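Local coordinates for endo-alpha-mannosidase (Bacteroides thetaiotaomicron, PDB 4ACY), which hydrolyses internal alpha-mannosidic linkages, probably in N-glycan-type mannosides, as a family GH99 endo-alpha-mannosidase built on a TIM barrel, at residues N157-S160 / P161-R165; A365-V368 / D369-R372. All coordinates share one frame; numbering follows the deposited sequence.

Contact 1: residues N157-S160 / P161-R165; sequences NGRS and PQTVR
Ser160 and Thr163 form a capping box at the start of helix 161-175, at the end of the loop that leaves barrel strand 148-153. Ser160 is the N-cap. Ser160 OG accepts from Thr163 N at 3.1 Å, in a fairly straight bond (162°). In return, Thr163 OG1 accepts from Ser160 N. That bond is more bent, with 132° at the hydrogen.

Thr163 can be followed outward from CB. Thr163 CB lies 3.8 Å from Gly158 O. With OG1 between its own backbone N and carbonyl carbon (chi1 60°), the hydroxyl turns back to the loop. Thr163 OG1 sits 2.9 Å from Ser160 N and 3.0 Å from Gly158 O. Thr163 CG2 takes the other branch, 3.6 Å from Ser160 OG. The box thus occupies two N-H groups: Thr163 N, in the first turn, is taken by Ser160 OG, and the N-H of the N-cap residue by Thr163 OG1.

Arg159 runs alongside Val164, both pointing the same way. The guanidinium passes on to Tyr193 O, while Val164 also packs on Trp203 and Leu206 of helix 200-207. Arg159 CG rests 3.5 Å from Val164 CG2.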
loop_
_atom_site.group_PDB
_atom_site.type_symbol
_atom_site.label_atom_id
_atom_site.label_comp_id
_atom_site.label_asym_id
_atom_site.label_seq_id
_atom_site.Cartn_x
_atom_site.Cartn_y
_atom_site.Cartn_z
ATOM N N ASN A 157 -1.760 -14.079 -10.880
ATOM C CA ASN A 157 -1.489 -15.053 -11.929
ATOM C C ASN A 157 -2.205 -14.647 -13.221
ATOM O O ASN A 157 -3.406 -14.348 -13.217
ATOM C CB ASN A 157 -1.881 -16.471 -11.483
ATOM C CG ASN A 157 -0.748 -17.208 -10.764
ATOM O OD1 ASN A 157 -0.991 -18.130 -9.985
ATOM N ND2 ASN A 157 0.493 -16.803 -11.026
ATOM N N GLY A 158 -1.436 -14.599 -14.308
ATOM C CA GLY A 158 -1.948 -14.281 -15.653
ATOM C C GLY A 158 -2.196 -12.802 -15.898
ATOM O O GLY A 158 -2.902 -12.425 -16.853
ATOM N N ARG A 159 -1.650 -11.948 -15.031
ATOM C CA ARG A 159 -1.807 -10.514 -15.220
ATOM C C ARG A 159 -1.236 -10.051 -16.555
ATOM O O ARG A 159 -0.094 -10.373 -16.918
ATOM C CB ARG A 159 -1.196 -9.713 -14.062
ATOM C CG ARG A 159 -1.549 -8.231 -14.136
ATOM C CD ARG A 159 -1.101 -7.467 -12.877
ATOM N NE ARG A 159 0.344 -7.251 -12.903
ATOM C CZ ARG A 159 1.015 -6.467 -12.067
ATOM N NH1 ARG A 159 0.376 -5.799 -11.099
ATOM N NH2 ARG A 159 2.333 -6.336 -12.213
ATOM N N SER A 160 -2.052 -9.289 -17.279
ATOM C CA SER A 160 -1.728 -8.791 -18.608
ATOM C C SER A 160 -2.571 -7.535 -18.842
ATOM O O SER A 160 -3.515 -7.295 -18.096
ATOM C CB SER A 160 -2.083 -9.844 -19.661
ATOM O OG SER A 160 -3.485 -10.039 -19.720
ATOM N N PRO A 161 -2.251 -6.740 -19.888
ATOM C CA PRO A 161 -3.154 -5.623 -20.178
ATOM C C PRO A 161 -4.632 -6.050 -20.236
ATOM O O PRO A 161 -5.490 -5.354 -19.685
ATOM C CB PRO A 161 -2.638 -5.117 -21.527
ATOM C CG PRO A 161 -1.143 -5.357 -21.429
ATOM C CD PRO A 161 -1.020 -6.672 -20.704
ATOM N N GLN A 162 -4.923 -7.179 -20.884
ATOM C CA GLN A 162 -6.301 -7.665 -20.995
ATOM C C GLN A 162 -6.929 -8.035 -19.652
ATOM O O GLN A 162 -8.067 -7.677 -19.385
ATOM C CB GLN A 162 -6.416 -8.840 -21.985
ATOM C CG GLN A 162 -7.842 -9.405 -22.151
ATOM C CD GLN A 162 -8.873 -8.350 -22.590
ATOM O OE1 GLN A 162 -8.600 -7.499 -23.449
ATOM N NE2 GLN A 162 -10.057 -8.407 -21.998
ATOM N N THR A 163 -6.196 -8.741 -18.797
ATOM C CA THR A 163 -6.799 -9.169 -17.537
ATOM C C THR A 163 -6.855 -7.991 -16.550
ATOM O O THR A 163 -7.750 -7.919 -15.710
ATOM C CB THR A 163 -6.112 -10.409 -16.922
ATOM O OG1 THR A 163 -4.742 -10.116 -16.657
ATOM C CG2 THR A 163 -6.205 -11.620 -17.887
ATOM N N VAL A 164 -5.923 -7.054 -16.682
ATOM C CA VAL A 164 -6.021 -5.807 -15.897
ATOM C C VAL A 164 -7.294 -5.050 -16.322
ATOM O O VAL A 164 -8.055 -4.599 -15.470
ATOM C CB VAL A 164 -4.745 -4.941 -15.996
ATOM C CG1 VAL A 164 -4.959 -3.540 -15.385
ATOM C CG2 VAL A 164 -3.568 -5.653 -15.310
ATOM N N ARG A 165 -7.550 -4.958 -17.631
ATOM C CA ARG A 165 -8.793 -4.339 -18.105
ATOM C C ARG A 165 -10.007 -4.986 -17.463
ATOM O O ARG A 165 -10.891 -4.298 -16.970
ATOM C CB ARG A 165 -8.919 -4.385 -19.638
ATOM C CG ARG A 165 -9.958 -3.379 -20.160
ATOM C CD ARG A 165 -10.160 -3.493 -21.666
ATOM N NE ARG A 165 -10.712 -2.261 -22.263
ATOM C CZ ARG A 165 -11.980 -1.858 -22.185
ATOM N NH1 ARG A 165 -12.889 -2.564 -21.525
ATOM N NH2 ARG A 165 -12.343 -0.722 -22.768
#

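Contact 2: residues A365-V368 / D369-R372; sequences AYWV and DEFR
This is a local, one-turn contact within helix 359-376, the last helix of the TIM barrel, and it is carried by a CH-pi contact of Glu370 with Tyr366. Glu370 CG lies over one face of the Tyr366 ring, 4.1 Å from its centroid and 24° off the normal. The ring is placed for this by its first torsion, which sets CG anti to the backbone N (chi1 171°). The Glu370 chain bends at chi2, bringing the carboxylate alongside the hydroxyl end of the ring, the two planes 21° apart. Glu370 OE2 stays 3.9 Å from Tyr366 OH and makes its salt bridge with Lys373, three residues on along the same helix. Were Glu370 an alanine, the face of Tyr366 now covered by CG would probably lose that cover, and Lys373 this carboxylate partner.

Glu370 also leans on Trp367. Glu370 CB is 3.8 Å from Trp367 CE3, while the carboxylate plane stands perpendicular to the indole. Trp367 in turn receives Tyr366 CE2 over the centre of one face, 3.7 Å above the plane.

Trp367 faces helix 305-316, where it stacks with Tyr311 and NE1 bonds to Asp308. Val368 and Phe371 turn to Thr42 of the first barrel strand. Four i to i+4 backbone bonds hold the turn. In the last of them, Arg372 N donates to Val368 O at 2.9 Å, and Arg372 CG lies 3.4 Å from the same oxygen.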
loop_
_atom_site.group_PDB
_atom_site.type_symbol
_atom_site.label_atom_id
_atom_site.label_comp_id
_atom_site.label_asym_id
_atom_site.label_seq_id
_atom_site.Cartn_x
_atom_site.Cartn_y
_atom_site.Cartn_z
ATOM N N ALA A 365 -1.053 11.747 11.659
ATOM C CA ALA A 365 -1.938 12.917 11.734
ATOM C C ALA A 365 -1.144 14.220 11.726
ATOM O O ALA A 365 -1.532 15.171 11.046
ATOM C CB ALA A 365 -2.830 12.845 12.965
ATOM N N TYR A 366 -0.038 14.248 12.479
ATOM C CA TYR A 366 0.894 15.379 12.502
ATOM C C TYR A 366 1.443 15.694 11.113
ATOM O O TYR A 366 1.430 16.841 10.670
ATOM C CB TYR A 366 2.054 15.094 13.466
ATOM C CG TYR A 366 3.143 16.119 13.375
ATOM C CD1 TYR A 366 3.030 17.330 14.051
ATOM C CD2 TYR A 366 4.281 15.896 12.592
ATOM C CE1 TYR A 366 4.023 18.288 13.958
ATOM C CE2 TYR A 366 5.280 16.849 12.484
ATOM C CZ TYR A 366 5.144 18.042 13.182
ATOM O OH TYR A 366 6.121 18.993 13.100
ATOM N N TRP A 367 1.933 14.669 10.428
ATOM C CA TRP A 367 2.486 14.844 9.090
ATOM C C TRP A 367 1.437 15.206 8.039
ATOM O O TRP A 367 1.709 16.008 7.141
ATOM C CB TRP A 367 3.286 13.602 8.685
ATOM C CG TRP A 367 4.594 13.604 9.401
ATOM C CD1 TRP A 367 5.039 12.695 10.316
ATOM C CD2 TRP A 367 5.609 14.601 9.294
ATOM N NE1 TRP A 367 6.286 13.054 10.776
ATOM C CE2 TRP A 367 6.660 14.222 10.165
ATOM C CE3 TRP A 367 5.739 15.774 8.541
ATOM C CZ2 TRP A 367 7.818 14.985 10.319
ATOM C CZ3 TRP A 367 6.909 16.531 8.685
ATOM C CH2 TRP A 367 7.928 16.127 9.565
ATOM N N VAL A 368 0.251 14.621 8.147
ATOM C CA VAL A 368 -0.865 15.020 7.283
ATOM C C VAL A 368 -1.150 16.524 7.449
ATOM O O VAL A 368 -1.338 17.234 6.465
ATOM C CB VAL A 368 -2.135 14.144 7.498
ATOM C CG1 VAL A 368 -3.359 14.721 6.769
ATOM C CG2 VAL A 368 -1.886 12.705 7.042
ATOM N N ASP A 369 -1.154 17.012 8.687
ATOM C CA ASP A 369 -1.360 18.446 8.896
ATOM C C ASP A 369 -0.223 19.287 8.290
ATOM O O ASP A 369 -0.480 20.328 7.667
ATOM C CB ASP A 369 -1.572 18.775 10.369
ATOM C CG ASP A 369 -1.882 20.242 10.591
ATOM O OD1 ASP A 369 -2.941 20.716 10.123
ATOM O OD2 ASP A 369 -1.052 20.920 11.222
ATOM N N GLU A 370 1.019 18.828 8.446
ATOM C CA GLU A 370 2.158 19.502 7.815
ATOM C C GLU A 370 2.007 19.507 6.298
ATOM O O GLU A 370 2.346 20.481 5.634
ATOM C CB GLU A 370 3.491 18.843 8.196
ATOM C CG GLU A 370 3.913 19.037 9.641
ATOM C CD GLU A 370 4.084 20.500 10.006
ATOM O OE1 GLU A 370 4.871 21.207 9.336
ATOM O OE2 GLU A 370 3.431 20.926 10.975
ATOM N N PHE A 371 1.510 18.399 5.755
ATOM C CA PHE A 371 1.298 18.268 4.314
ATOM C C PHE A 371 0.232 19.255 3.817
ATOM O O PHE A 371 0.426 19.924 2.789
ATOM C CB PHE A 371 0.928 16.814 3.992
ATOM C CG PHE A 371 0.524 16.564 2.561
ATOM C CD1 PHE A 371 1.416 16.759 1.508
ATOM C CD2 PHE A 371 -0.742 16.075 2.283
ATOM C CE1 PHE A 371 1.041 16.491 0.194
ATOM C CE2 PHE A 371 -1.133 15.806 0.968
ATOM C CZ PHE A 371 -0.234 16.013 -0.074
ATOM N N ARG A 372 -0.866 19.365 4.560
ATOM C CA ARG A 372 -1.957 20.263 4.177
ATOM C C ARG A 372 -1.502 21.718 4.227
ATOM O O ARG A 372 -1.849 22.504 3.345
ATOM C CB ARG A 372 -3.198 20.031 5.039
ATOM C CG ARG A 372 -3.859 18.691 4.793
ATOM C CD ARG A 372 -5.025 18.445 5.742
ATOM N NE ARG A 372 -6.100 19.404 5.512
ATOM C CZ ARG A 372 -7.125 19.218 4.683
ATOM N NH1 ARG A 372 -7.235 18.096 3.973
ATOM N NH2 ARG A 372 -8.042 20.172 4.555
#

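From the N terminus, the chain first lays down strand 42-46, then reaches contact 1 after the third barrel strand, 148-153. There the loop 157-160 runs directly into helix 161-175, which packs against helix 200-207 through Pro161, Val164 and Arg165. The remaining barrel strands follow, ending with 322-324, before helix 359-376 carries contact 2. The two contacts are in series and neither nests in nor crosses the other. Each is one continuous stretch, so neither closes a long loop. The centres of contact 1 and contact 2 are about 36 Å apart, on opposite sides of the chain's centre. Contact 2 returns the chain's last helix to strand 42-46 and helix 305-316.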